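Local coordinates for protein cytochrome c (Pseudomonas aeruginosa, PDB 6RTE) that probably oxidises dihydro-heme d1 as the dehydrogenase NirN of heme d1 biosynthesis, using an eight-bladed beta-propeller joined to a heme c domain, at residues Gly156-Thr161 with Arg177-Gly182; Tyr194-Asp199 with Leu220-Leu225; Asn148-Val153 with Ser492-Val497. All blocks are in the same frame, centred on the assembly; numbering follows the deposited sequence.

Contact 1: Gly156-Thr161 with Arg177-Gly182; sequences GDHHVT and RYALHG. With HEC (heme c), chain C.
With chi1 at -51°, His158 places its CG opposite the carbonyl carbon and swings the imidazole across to Tyr178, whose ring reaches out because its own CG lies anti to N (chi1 178°). The two rings meet obliquely, their planes 45° apart and their centroids 4.5 Å from each other. Tyr178 CD1 sits over one face of the imidazole, displaced toward the rim, and the closest approach is 3.3 Å, from His158 NE2 to Tyr178 CE1. On its other nitrogen the imidazole is held through water: one molecule lies 3.0 Å from His158 ND1 and accepts a hydrogen bond of 3.0 Å from Leu180 N, spanning the two loops.

These loops belong to an eight-bladed beta-propeller. Residues 156-161 turn the chain from strand 150-154 into strand 159-164, and His158 and His159 both facing Glu154 form a G1 beta bulge, which suits the left-handed backbone of His158. Residues 177-182 carry the chain from the outer strand of that blade to the next blade. Deeper in, Val160 CG2 meets Leu180 CD1 at 3.8 Å, the two side chains crossing at about a right angle beside Phe195.

The far end of Tyr178 reaches heme c. Its OH makes a weak hydrogen bond of 3.0 Å to the propionate oxygen O1A of the heme, and the other propionate brings O2D to the edge of the ring, 3.6 Å from Tyr178 CE1. Arg84 NH1 also reaches that hydroxyl weakly. Arg177 turns the other way, to a salt bridge with Glu215.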
loop_
_atom_site.group_PDB
_atom_site.type_symbol
_atom_site.label_atom_id
_atom_site.label_comp_id
_atom_site.label_asym_id
_atom_site.label_seq_id
_atom_site.Cartn_x
_atom_site.Cartn_y
_atom_site.Cartn_z
ATOM N N GLY A 156 7.500 7.562 -9.722
ATOM C CA GLY A 156 8.808 8.044 -10.139
ATOM C C GLY A 156 9.042 9.507 -9.810
ATOM O O GLY A 156 10.158 9.900 -9.458
ATOM N N ASP A 157 8.004 10.340 -9.939
ATOM C CA ASP A 157 8.105 11.761 -9.621
ATOM C C ASP A 157 7.079 12.180 -8.575
ATOM O O ASP A 157 6.844 13.375 -8.385
ATOM C CB ASP A 157 7.969 12.617 -10.887
ATOM C CG ASP A 157 6.823 12.175 -11.793
ATOM O OD1 ASP A 157 5.970 11.369 -11.359
ATOM O OD2 ASP A 157 6.785 12.646 -12.955
ATOM N N HIS A 158 6.478 11.214 -7.889
ATOM C CA HIS A 158 5.594 11.468 -6.755
ATOM C C HIS A 158 4.477 12.437 -7.134
ATOM O O HIS A 158 4.302 13.514 -6.558
ATOM C CB HIS A 158 6.419 11.948 -5.564
ATOM C CG HIS A 158 7.570 11.042 -5.270
ATOM N ND1 HIS A 158 7.398 9.785 -4.731
ATOM C CD2 HIS A 158 8.900 11.169 -5.521
ATOM C CE1 HIS A 158 8.581 9.192 -4.625
ATOM N NE2 HIS A 158 9.503 10.012 -5.099
ATOM N N HIS A 159 3.725 12.019 -8.139
ATOM C CA HIS A 159 2.494 12.666 -8.544
ATOM C C HIS A 159 1.373 11.640 -8.527
ATOM O O HIS A 159 1.605 10.430 -8.450
ATOM C CB HIS A 159 2.626 13.289 -9.942
ATOM C CG HIS A 159 3.303 14.622 -9.944
ATOM N ND1 HIS A 159 4.659 14.767 -9.742
ATOM C CD2 HIS A 159 2.811 15.873 -10.105
ATOM C CE1 HIS A 159 4.975 16.048 -9.796
ATOM N NE2 HIS A 159 3.870 16.741 -10.011
ATOM N N VAL A 160 0.143 12.153 -8.596
ATOM C CA VAL A 160 -1.055 11.340 -8.755
ATOM C C VAL A 160 -1.831 11.913 -9.929
ATOM O O VAL A 160 -1.990 13.135 -10.026
ATOM C CB VAL A 160 -1.925 11.336 -7.487
ATOM C CG1 VAL A 160 -3.310 10.701 -7.768
ATOM C CG2 VAL A 160 -1.211 10.623 -6.343
ATOM N N THR A 161 -2.286 11.041 -10.823
ATOM C CA THR A 161 -3.149 11.418 -11.929
ATOM C C THR A 161 -4.534 10.845 -11.690
ATOM O O THR A 161 -4.670 9.678 -11.294
ATOM C CB THR A 161 -2.586 10.924 -13.263
ATOM O OG1 THR A 161 -1.509 11.774 -13.652
ATOM C CG2 THR A 161 -3.667 10.933 -14.363
ATOM N N ARG A 177 2.583 13.735 -1.509
ATOM C CA ARG A 177 3.640 13.544 -0.534
ATOM C C ARG A 177 4.606 12.487 -1.046
ATOM O O ARG A 177 4.278 11.660 -1.905
ATOM C CB ARG A 177 3.068 13.140 0.821
ATOM C CG ARG A 177 2.180 14.197 1.471
ATOM C CD ARG A 177 2.993 15.315 2.108
ATOM N NE ARG A 177 2.138 16.401 2.591
ATOM C CZ ARG A 177 2.555 17.399 3.368
ATOM N NH1 ARG A 177 3.817 17.433 3.782
ATOM N NH2 ARG A 177 1.711 18.350 3.755
ATOM N N TYR A 178 5.826 12.527 -0.511
ATOM C CA TYR A 178 6.890 11.663 -0.999
ATOM C C TYR A 178 6.621 10.206 -0.646
ATOM O O TYR A 178 6.263 9.883 0.482
ATOM C CB TYR A 178 8.224 12.138 -0.407
ATOM C CG TYR A 178 9.421 11.312 -0.781
ATOM C CD1 TYR A 178 10.052 11.480 -2.005
ATOM C CD2 TYR A 178 9.944 10.374 0.106
ATOM C CE1 TYR A 178 11.163 10.730 -2.342
ATOM C CE2 TYR A 178 11.054 9.624 -0.222
ATOM C CZ TYR A 178 11.658 9.805 -1.444
ATOM O OH TYR A 178 12.765 9.055 -1.769
ATOM N N ALA A 179 6.795 9.324 -1.633
ATOM C CA ALA A 179 6.768 7.873 -1.444
ATOM C C ALA A 179 5.455 7.413 -0.796
ATOM O O ALA A 179 5.403 6.949 0.343
ATOM C CB ALA A 179 7.980 7.418 -0.614
ATOM N N LEU A 180 4.388 7.524 -1.578
ATOM C CA LEU A 180 3.097 7.030 -1.122
ATOM C C LEU A 180 3.173 5.528 -0.845
ATOM O O LEU A 180 3.839 4.781 -1.567
ATOM C CB LEU A 180 2.020 7.310 -2.168
ATOM C CG LEU A 180 1.711 8.780 -2.456
ATOM C CD1 LEU A 180 0.548 8.883 -3.447
ATOM C CD2 LEU A 180 1.389 9.515 -1.176
ATOM N N HIS A 181 2.479 5.098 0.200
ATOM C CA HIS A 181 2.548 3.735 0.709
ATOM C C HIS A 181 1.158 3.135 0.818
ATOM O O HIS A 181 0.244 3.783 1.323
ATOM C CB HIS A 181 3.171 3.684 2.118
ATOM C CG HIS A 181 4.637 3.419 2.128
ATOM N ND1 HIS A 181 5.307 3.027 3.266
ATOM C CD2 HIS A 181 5.568 3.498 1.148
ATOM C CE1 HIS A 181 6.588 2.869 2.984
ATOM N NE2 HIS A 181 6.772 3.150 1.708
ATOM N N GLY A 182 1.014 1.886 0.386
ATOM C CA GLY A 182 -0.143 1.094 0.747
ATOM C C GLY A 182 -1.332 1.205 -0.181
ATOM O O GLY A 182 -2.315 0.478 0.017
HETATM FE FE HEC C . 18.807 14.984 0.432
HETATM C CHA HEC C . 16.839 12.649 -0.989
HETATM C CHB HEC C . 20.714 12.529 1.920
HETATM C CHC HEC C . 21.051 17.385 1.605
HETATM C CHD HEC C . 16.719 17.457 -0.522
HETATM N NA HEC C . 18.800 12.990 0.465
HETATM C C1A HEC C . 17.882 12.216 -0.203
HETATM C C2A HEC C . 18.164 10.848 0.037
HETATM C C3A HEC C . 19.250 10.812 0.846
HETATM C C4A HEC C . 19.647 12.144 1.123
HETATM C CMA HEC C . 19.904 9.569 1.369
HETATM C CAA HEC C . 17.397 9.661 -0.504
HETATM C CBA HEC C . 16.237 9.354 0.458
HETATM C CGA HEC C . 15.292 8.257 0.033
HETATM O O1A HEC C . 14.246 8.055 0.699
HETATM O O2A HEC C . 15.520 7.561 -0.963
HETATM N NB HEC C . 20.570 14.950 1.569
HETATM C C1B HEC C . 21.146 13.859 2.062
HETATM C C2B HEC C . 22.318 14.227 2.788
HETATM C C3B HEC C . 22.446 15.586 2.710
HETATM C C4B HEC C . 21.288 16.036 1.907
HETATM C CMB HEC C . 23.236 13.273 3.494
HETATM C CAB HEC C . 23.478 16.530 3.230
HETATM C CBB HEC C . 24.865 15.916 3.051
HETATM N NC HEC C . 18.898 17.068 0.528
HETATM C C1C HEC C . 19.870 17.857 1.040
HETATM C C2C HEC C . 19.484 19.206 0.887
HETATM C C3C HEC C . 18.245 19.231 0.262
HETATM C C4C HEC C . 17.884 17.865 0.061
HETATM C CMC HEC C . 20.321 20.365 1.340
HETATM C CAC HEC C . 17.342 20.339 -0.114
HETATM C CBC HEC C . 17.740 21.321 -1.210
HETATM N ND HEC C . 17.171 15.042 -0.528
HETATM C C1D HEC C . 16.453 16.127 -0.829
HETATM C C2D HEC C . 15.248 15.753 -1.583
HETATM C C3D HEC C . 15.274 14.425 -1.723
HETATM C C4D HEC C . 16.495 13.988 -1.036
HETATM C CMD HEC C . 14.190 16.690 -2.105
HETATM C CAD HEC C . 14.242 13.568 -2.413
HETATM C CBD HEC C . 14.542 13.434 -3.909
HETATM C CGD HEC C . 13.536 12.573 -4.637
HETATM O O1D HEC C . 12.479 13.080 -5.042
HETATM O O2D HEC C . 13.739 11.368 -4.847
HETATM O O HOH W 1 4.906 8.097 -4.503
#

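Contact 2: Tyr194-Asp199 with Leu220-Leu225; sequences YFASRD and LNTRNL. With HEC (heme c), chain C.
Leu225 packs tightly against Ala196 and Tyr194 and divides its two methyl groups between them. Its CG stands between N and the carbonyl carbon (chi1 59°), which turns the branch to the facing strand: CD2 lies 3.8 Å from Ala196 CB, while CD1 lies 4.0 Å from Tyr194 CB. Thr222 CG2 closes on the same alanine methyl, and the threonine OG1 is bonded to Asn238. This buried part is held by apolar packing, without direct backbone pairing; the strand axes run antiparallel, 6.8 Å apart.

Toward residues 198 and 199 the contact becomes polar and watered, and Arg198 is its partly exposed member. The one direct hydrogen bond between the segments is here, from Thr222 N to Arg198 O at 2.9 Å. One water bridges this end, giving protons to Asp199 OD1 and Leu220 O and accepting from Asn221 ND2, and so links the two segments. The Arg198 chain bends at chi3 (86°). Its NE makes a salt bridge in the guanidinium plane to Asp199 OD1, 2.9 Å away, which should help to fix the rotation of the group. NH1 and NH2 then grip one heme c propionate oxygen, with Arg198 NH1 2.8 Å from O1A. Asp199 OD2 is itself held by Thr62 N.

Face-to-face packing of neighbouring blades is characteristic of a beta-propeller, and here its polar rim forms part of the heme c propionate site.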
loop_
_atom_site.group_PDB
_atom_site.type_symbol
_atom_site.label_atom_id
_atom_site.label_comp_id
_atom_site.label_asym_id
_atom_site.label_seq_id
_atom_site.Cartn_x
_atom_site.Cartn_y
_atom_site.Cartn_z
ATOM N N TYR A 194 -7.984 8.728 0.200
ATOM C CA TYR A 194 -7.072 8.898 1.328
ATOM C C TYR A 194 -5.742 8.248 0.979
ATOM O O TYR A 194 -5.706 7.072 0.609
ATOM C CB TYR A 194 -7.661 8.269 2.604
ATOM C CG TYR A 194 -9.004 8.832 3.009
ATOM C CD1 TYR A 194 -10.178 8.443 2.353
ATOM C CD2 TYR A 194 -9.106 9.759 4.031
ATOM C CE1 TYR A 194 -11.413 8.974 2.716
ATOM C CE2 TYR A 194 -10.343 10.298 4.400
ATOM C CZ TYR A 194 -11.486 9.906 3.741
ATOM O OH TYR A 194 -12.708 10.451 4.117
ATOM N N PHE A 195 -4.664 9.023 1.075
ATOM C CA PHE A 195 -3.321 8.570 0.778
ATOM C C PHE A 195 -2.490 8.541 2.061
ATOM O O PHE A 195 -2.627 9.417 2.918
ATOM C CB PHE A 195 -2.628 9.503 -0.228
ATOM C CG PHE A 195 -3.348 9.646 -1.542
ATOM C CD1 PHE A 195 -3.107 8.755 -2.582
ATOM C CD2 PHE A 195 -4.233 10.698 -1.750
ATOM C CE1 PHE A 195 -3.755 8.903 -3.818
ATOM C CE2 PHE A 195 -4.882 10.857 -2.981
ATOM C CZ PHE A 195 -4.644 9.958 -4.012
ATOM N N ALA A 196 -1.609 7.556 2.173
ATOM C CA ALA A 196 -0.615 7.522 3.240
ATOM C C ALA A 196 0.766 7.550 2.609
ATOM O O ALA A 196 1.000 6.917 1.570
ATOM C CB ALA A 196 -0.781 6.283 4.122
ATOM N N SER A 197 1.682 8.292 3.221
ATOM C CA SER A 197 3.046 8.360 2.718
ATOM C C SER A 197 3.988 7.659 3.686
ATOM O O SER A 197 3.689 7.464 4.871
ATOM C CB SER A 197 3.498 9.816 2.487
ATOM O OG SER A 197 3.985 10.418 3.673
ATOM N N ARG A 198 5.147 7.284 3.148
ATOM C CA ARG A 198 6.143 6.565 3.924
ATOM C C ARG A 198 6.484 7.288 5.215
ATOM O O ARG A 198 6.597 6.663 6.281
ATOM C CB ARG A 198 7.409 6.377 3.082
ATOM C CG ARG A 198 8.533 5.637 3.818
ATOM C CD ARG A 198 9.813 5.671 3.018
ATOM N NE ARG A 198 10.584 6.875 3.285
ATOM C CZ ARG A 198 11.677 7.238 2.618
ATOM N NH1 ARG A 198 12.145 6.501 1.609
ATOM N NH2 ARG A 198 12.305 8.355 2.957
ATOM N N ASP A 199 6.677 8.599 5.145
ATOM C CA ASP A 199 7.158 9.368 6.290
ATOM C C ASP A 199 6.029 9.909 7.155
ATOM O O ASP A 199 6.263 10.790 7.992
ATOM C CB ASP A 199 8.079 10.483 5.795
ATOM C CG ASP A 199 9.274 9.938 5.030
ATOM O OD1 ASP A 199 9.653 8.773 5.300
ATOM O OD2 ASP A 199 9.826 10.648 4.159
ATOM N N LEU A 220 5.903 8.966 11.996
ATOM C CA LEU A 220 7.202 9.213 11.378
ATOM C C LEU A 220 7.561 8.180 10.322
ATOM O O LEU A 220 8.312 8.491 9.397
ATOM C CB LEU A 220 8.304 9.220 12.455
ATOM C CG LEU A 220 8.148 10.287 13.536
ATOM C CD1 LEU A 220 9.260 10.156 14.588
ATOM C CD2 LEU A 220 8.175 11.667 12.925
ATOM N N ASN A 221 7.068 6.955 10.466
ATOM C CA ASN A 221 7.200 5.918 9.446
ATOM C C ASN A 221 5.894 5.136 9.464
ATOM O O ASN A 221 5.562 4.482 10.467
ATOM C CB ASN A 221 8.398 5.013 9.695
ATOM C CG ASN A 221 8.666 4.069 8.538
ATOM O OD1 ASN A 221 8.364 2.882 8.609
ATOM N ND2 ASN A 221 9.233 4.595 7.468
ATOM N N THR A 222 5.150 5.216 8.367
ATOM C CA THR A 222 3.780 4.724 8.295
ATOM C C THR A 222 3.707 3.545 7.334
ATOM O O THR A 222 4.426 3.502 6.334
ATOM C CB THR A 222 2.840 5.842 7.841
ATOM O OG1 THR A 222 2.769 6.827 8.874
ATOM C CG2 THR A 222 1.428 5.315 7.552
ATOM N N ARG A 223 2.853 2.577 7.659
ATOM C CA ARG A 223 2.673 1.383 6.839
ATOM C C ARG A 223 1.489 1.515 5.884
ATOM O O ARG A 223 1.658 1.425 4.666
ATOM C CB ARG A 223 2.510 0.148 7.737
ATOM C CG ARG A 223 3.792 -0.256 8.458
ATOM C CD ARG A 223 4.760 -1.007 7.538
ATOM N NE ARG A 223 4.360 -2.407 7.406
ATOM C CZ ARG A 223 5.110 -3.358 6.860
ATOM N NH1 ARG A 223 6.308 -3.072 6.368
ATOM N NH2 ARG A 223 4.653 -4.598 6.809
ATOM N N ASN A 224 0.287 1.715 6.402
ATOM C CA ASN A 224 -0.867 1.919 5.535
ATOM C C ASN A 224 -1.993 2.514 6.368
ATOM O O ASN A 224 -1.837 2.802 7.563
ATOM C CB ASN A 224 -1.287 0.614 4.828
ATOM C CG ASN A 224 -2.072 -0.329 5.728
ATOM O OD1 ASN A 224 -1.788 -0.473 6.911
ATOM N ND2 ASN A 224 -3.087 -0.973 5.156
ATOM N N LEU A 225 -3.132 2.735 5.720
ATOM C CA LEU A 225 -4.307 3.209 6.435
ATOM C C LEU A 225 -5.533 2.495 5.907
ATOM O O LEU A 225 -5.498 1.818 4.877
ATOM C CB LEU A 225 -4.465 4.737 6.332
ATOM C CG LEU A 225 -4.601 5.395 4.961
ATOM C CD1 LEU A 225 -5.949 5.119 4.310
ATOM C CD2 LEU A 225 -4.385 6.896 5.139
HETATM FE FE HEC C . 18.807 14.984 0.432
HETATM C CHA HEC C . 16.839 12.649 -0.989
HETATM C CHB HEC C . 20.714 12.529 1.920
HETATM C CHC HEC C . 21.051 17.385 1.605
HETATM C CHD HEC C . 16.719 17.457 -0.522
HETATM N NA HEC C . 18.800 12.990 0.465
HETATM C C1A HEC C . 17.882 12.216 -0.203
HETATM C C2A HEC C . 18.164 10.848 0.037
HETATM C C3A HEC C . 19.250 10.812 0.846
HETATM C C4A HEC C . 19.647 12.144 1.123
HETATM C CMA HEC C . 19.904 9.569 1.369
HETATM C CAA HEC C . 17.397 9.661 -0.504
HETATM C CBA HEC C . 16.237 9.354 0.458
HETATM C CGA HEC C . 15.292 8.257 0.033
HETATM O O1A HEC C . 14.246 8.055 0.699
HETATM O O2A HEC C . 15.520 7.561 -0.963
HETATM N NB HEC C . 20.570 14.950 1.569
HETATM C C1B HEC C . 21.146 13.859 2.062
HETATM C C2B HEC C . 22.318 14.227 2.788
HETATM C C3B HEC C . 22.446 15.586 2.710
HETATM C C4B HEC C . 21.288 16.036 1.907
HETATM C CMB HEC C . 23.236 13.273 3.494
HETATM C CAB HEC C . 23.478 16.530 3.230
HETATM C CBB HEC C . 24.865 15.916 3.051
HETATM N NC HEC C . 18.898 17.068 0.528
HETATM C C1C HEC C . 19.870 17.857 1.040
HETATM C C2C HEC C . 19.484 19.206 0.887
HETATM C C3C HEC C . 18.245 19.231 0.262
HETATM C C4C HEC C . 17.884 17.865 0.061
HETATM C CMC HEC C . 20.321 20.365 1.340
HETATM C CAC HEC C . 17.342 20.339 -0.114
HETATM C CBC HEC C . 17.740 21.321 -1.210
HETATM N ND HEC C . 17.171 15.042 -0.528
HETATM C C1D HEC C . 16.453 16.127 -0.829
HETATM C C2D HEC C . 15.248 15.753 -1.583
HETATM C C3D HEC C . 15.274 14.425 -1.723
HETATM C C4D HEC C . 16.495 13.988 -1.036
HETATM C CMD HEC C . 14.190 16.690 -2.105
HETATM C CAD HEC C . 14.242 13.568 -2.413
HETATM C CBD HEC C . 14.542 13.434 -3.909
HETATM C CGD HEC C . 13.536 12.573 -4.637
HETATM O O1D HEC C . 12.479 13.080 -5.042
HETATM O O2D HEC C . 13.739 11.368 -4.847
HETATM O O HOH W 2 10.014 7.409 7.562
#

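Contact 3: Asn148-Val153 with Ser492-Val497; sequences NLFVVV and SGKYNV
Asn496 lies across Phe150 and reaches Asn148 with its amide. Its CB begins the contact, 3.6 Å from Phe150 CE1. With CG anti to the backbone N (chi1 -177°), the side chain runs on over the ring, and CG passes near Phe150 CZ. At the tip ND2 stands 3.4 Å above one face of the phenyl group, offset toward the rim, with the amide and ring planes 64° apart. The same ND2 donates to Asn148 OD1 at 2.9 Å, a fairly straight bond (160°) lying close to the Asn496 amide plane; Arg456 N is a second donor to that oxygen. Asn496 OD1 turns to Asn499 N and caps the start of helix 497-501.

The backbones pair as antiparallel strands. Val151 and Tyr495 form a hydrogen-bonded pair, with Val151 N 2.9 Å from Tyr495 O, flanked by the non-hydrogen-bonded pairs Phe150-Asn496 and Val152-Lys494. Val153 N to Gly493 O and Val497 N to Leu149 O extend the bonding in both directions. Lys494 CG lies 3.8 Å from Phe150 CD1, and NZ of the buried Lys494 is hydrogen-bonded to Ser464, Leu462 and His451.

Strand 491-496 comes from the C-terminal end of the chain and strand 150-154 from the start of the propeller; their pairing completes one blade and closes the ring, the Velcro closure typical of beta-propellers.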
loop_
_atom_site.group_PDB
_atom_site.type_symbol
_atom_site.label_atom_id
_atom_site.label_comp_id
_atom_site.label_asym_id
_atom_site.label_seq_id
_atom_site.Cartn_x
_atom_site.Cartn_y
_atom_site.Cartn_z
ATOM N N ASN A 148 -16.088 5.558 -12.527
ATOM C CA ASN A 148 -15.109 4.884 -13.368
ATOM C C ASN A 148 -13.767 5.606 -13.392
ATOM O O ASN A 148 -12.913 5.277 -14.221
ATOM C CB ASN A 148 -15.650 4.723 -14.791
ATOM C CG ASN A 148 -15.044 3.527 -15.500
ATOM O OD1 ASN A 148 -14.446 2.648 -14.869
ATOM N ND2 ASN A 148 -15.204 3.480 -16.815
ATOM N N LEU A 149 -13.565 6.579 -12.508
ATOM C CA LEU A 149 -12.269 7.234 -12.378
ATOM C C LEU A 149 -11.203 6.264 -11.884
ATOM O O LEU A 149 -11.454 5.425 -11.012
ATOM C CB LEU A 149 -12.352 8.399 -11.391
ATOM C CG LEU A 149 -13.237 9.590 -11.759
ATOM C CD1 LEU A 149 -13.247 10.577 -10.595
ATOM C CD2 LEU A 149 -12.756 10.244 -13.042
ATOM N N PHE A 150 -9.990 6.421 -12.407
ATOM C CA PHE A 150 -8.819 5.766 -11.843
ATOM C C PHE A 150 -7.977 6.775 -11.076
ATOM O O PHE A 150 -7.721 7.880 -11.564
ATOM C CB PHE A 150 -7.955 5.130 -12.931
ATOM C CG PHE A 150 -8.560 3.920 -13.562
ATOM C CD1 PHE A 150 -8.287 2.658 -13.058
ATOM C CD2 PHE A 150 -9.372 4.040 -14.678
ATOM C CE1 PHE A 150 -8.823 1.536 -13.656
ATOM C CE2 PHE A 150 -9.921 2.921 -15.273
ATOM C CZ PHE A 150 -9.644 1.666 -14.756
ATOM N N VAL A 151 -7.540 6.385 -9.891
ATOM C CA VAL A 151 -6.477 7.091 -9.187
ATOM C C VAL A 151 -5.170 6.387 -9.538
ATOM O O VAL A 151 -5.001 5.194 -9.252
ATOM C CB VAL A 151 -6.728 7.103 -7.671
ATOM C CG1 VAL A 151 -5.584 7.784 -6.917
ATOM C CG2 VAL A 151 -8.048 7.805 -7.364
ATOM N N VAL A 152 -4.257 7.108 -10.176
ATOM C CA VAL A 152 -3.009 6.531 -10.683
ATOM C C VAL A 152 -1.846 7.119 -9.904
ATOM O O VAL A 152 -1.661 8.342 -9.877
ATOM C CB VAL A 152 -2.835 6.778 -12.189
ATOM C CG1 VAL A 152 -1.544 6.111 -12.679
ATOM C CG2 VAL A 152 -4.013 6.251 -12.938
ATOM N N VAL A 153 -1.060 6.251 -9.280
ATOM C CA VAL A 153 0.094 6.667 -8.486
ATOM C C VAL A 153 1.311 6.702 -9.406
ATOM O O VAL A 153 1.697 5.680 -9.990
ATOM C CB VAL A 153 0.306 5.728 -7.292
ATOM C CG1 VAL A 153 1.542 6.124 -6.501
ATOM C CG2 VAL A 153 -0.918 5.763 -6.359
ATOM N N SER A 492 2.838 2.980 -10.534
ATOM C CA SER A 492 2.753 1.804 -9.684
ATOM C C SER A 492 1.302 1.327 -9.710
ATOM O O SER A 492 0.873 0.734 -10.715
ATOM C CB SER A 492 3.297 2.114 -8.284
ATOM O OG SER A 492 2.749 3.320 -7.785
ATOM N N GLY A 493 0.525 1.552 -8.670
ATOM C CA GLY A 493 -0.859 1.110 -8.666
ATOM C C GLY A 493 -1.786 2.109 -9.331
ATOM O O GLY A 493 -1.502 3.308 -9.388
ATOM N N LYS A 494 -2.890 1.587 -9.880
ATOM C CA LYS A 494 -4.029 2.398 -10.283
ATOM C C LYS A 494 -5.282 1.746 -9.712
ATOM O O LYS A 494 -5.357 0.521 -9.566
ATOM C CB LYS A 494 -4.141 2.569 -11.813
ATOM C CG LYS A 494 -4.720 1.393 -12.600
ATOM C CD LYS A 494 -3.844 0.139 -12.547
ATOM C CE LYS A 494 -2.419 0.402 -12.973
ATOM N NZ LYS A 494 -1.687 -0.878 -13.136
ATOM N N TYR A 495 -6.255 2.580 -9.363
ATOM C CA TYR A 495 -7.352 2.164 -8.499
ATOM C C TYR A 495 -8.645 2.733 -9.045
ATOM O O TYR A 495 -8.819 3.954 -9.097
ATOM C CB TYR A 495 -7.088 2.622 -7.061
ATOM C CG TYR A 495 -5.743 2.127 -6.574
ATOM C CD1 TYR A 495 -4.577 2.823 -6.870
ATOM C CD2 TYR A 495 -5.632 0.941 -5.866
ATOM C CE1 TYR A 495 -3.346 2.365 -6.462
ATOM C CE2 TYR A 495 -4.398 0.473 -5.448
ATOM C CZ TYR A 495 -3.257 1.190 -5.748
ATOM O OH TYR A 495 -2.017 0.740 -5.333
ATOM N N ASN A 496 -9.534 1.835 -9.472
ATOM C CA ASN A 496 -10.809 2.200 -10.080
ATOM C C ASN A 496 -11.836 2.400 -8.977
ATOM O O ASN A 496 -12.112 1.473 -8.208
ATOM C CB ASN A 496 -11.253 1.112 -11.057
ATOM C CG ASN A 496 -12.540 1.471 -11.787
ATOM O OD1 ASN A 496 -13.639 1.096 -11.361
ATOM N ND2 ASN A 496 -12.409 2.204 -12.888
ATOM N N VAL A 497 -12.400 3.612 -8.896
ATOM C CA VAL A 497 -13.396 3.927 -7.871
ATOM C C VAL A 497 -14.462 2.837 -7.806
ATOM O O VAL A 497 -14.732 2.262 -6.742
ATOM C CB VAL A 497 -14.040 5.300 -8.145
ATOM C CG1 VAL A 497 -15.232 5.525 -7.218
ATOM C CG2 VAL A 497 -13.027 6.416 -7.999
#

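Contacts 1 and 2 both reach heme c, at the side where the propeller meets the cytochrome domain, and their centres are 11 Å apart. Ala179 O lies 2.8 Å from Arg198 N and His181 N lies 2.7 Å from Ala196 O, both probable hydrogen bonds, so the loop carrying Tyr178 is stitched to the strand leading to Arg198. Contact 3 closes the chain loop within which both others lie. It joins contact 1 through the shared blade, with Val152 N 2.8 Å from Thr161 O, and touches contact 2 where Phe195 CZ packs 3.7 Å from Val151 CG1. The Val153 side chain remains about 13 Å from the heme, nearest atom to nearest atom.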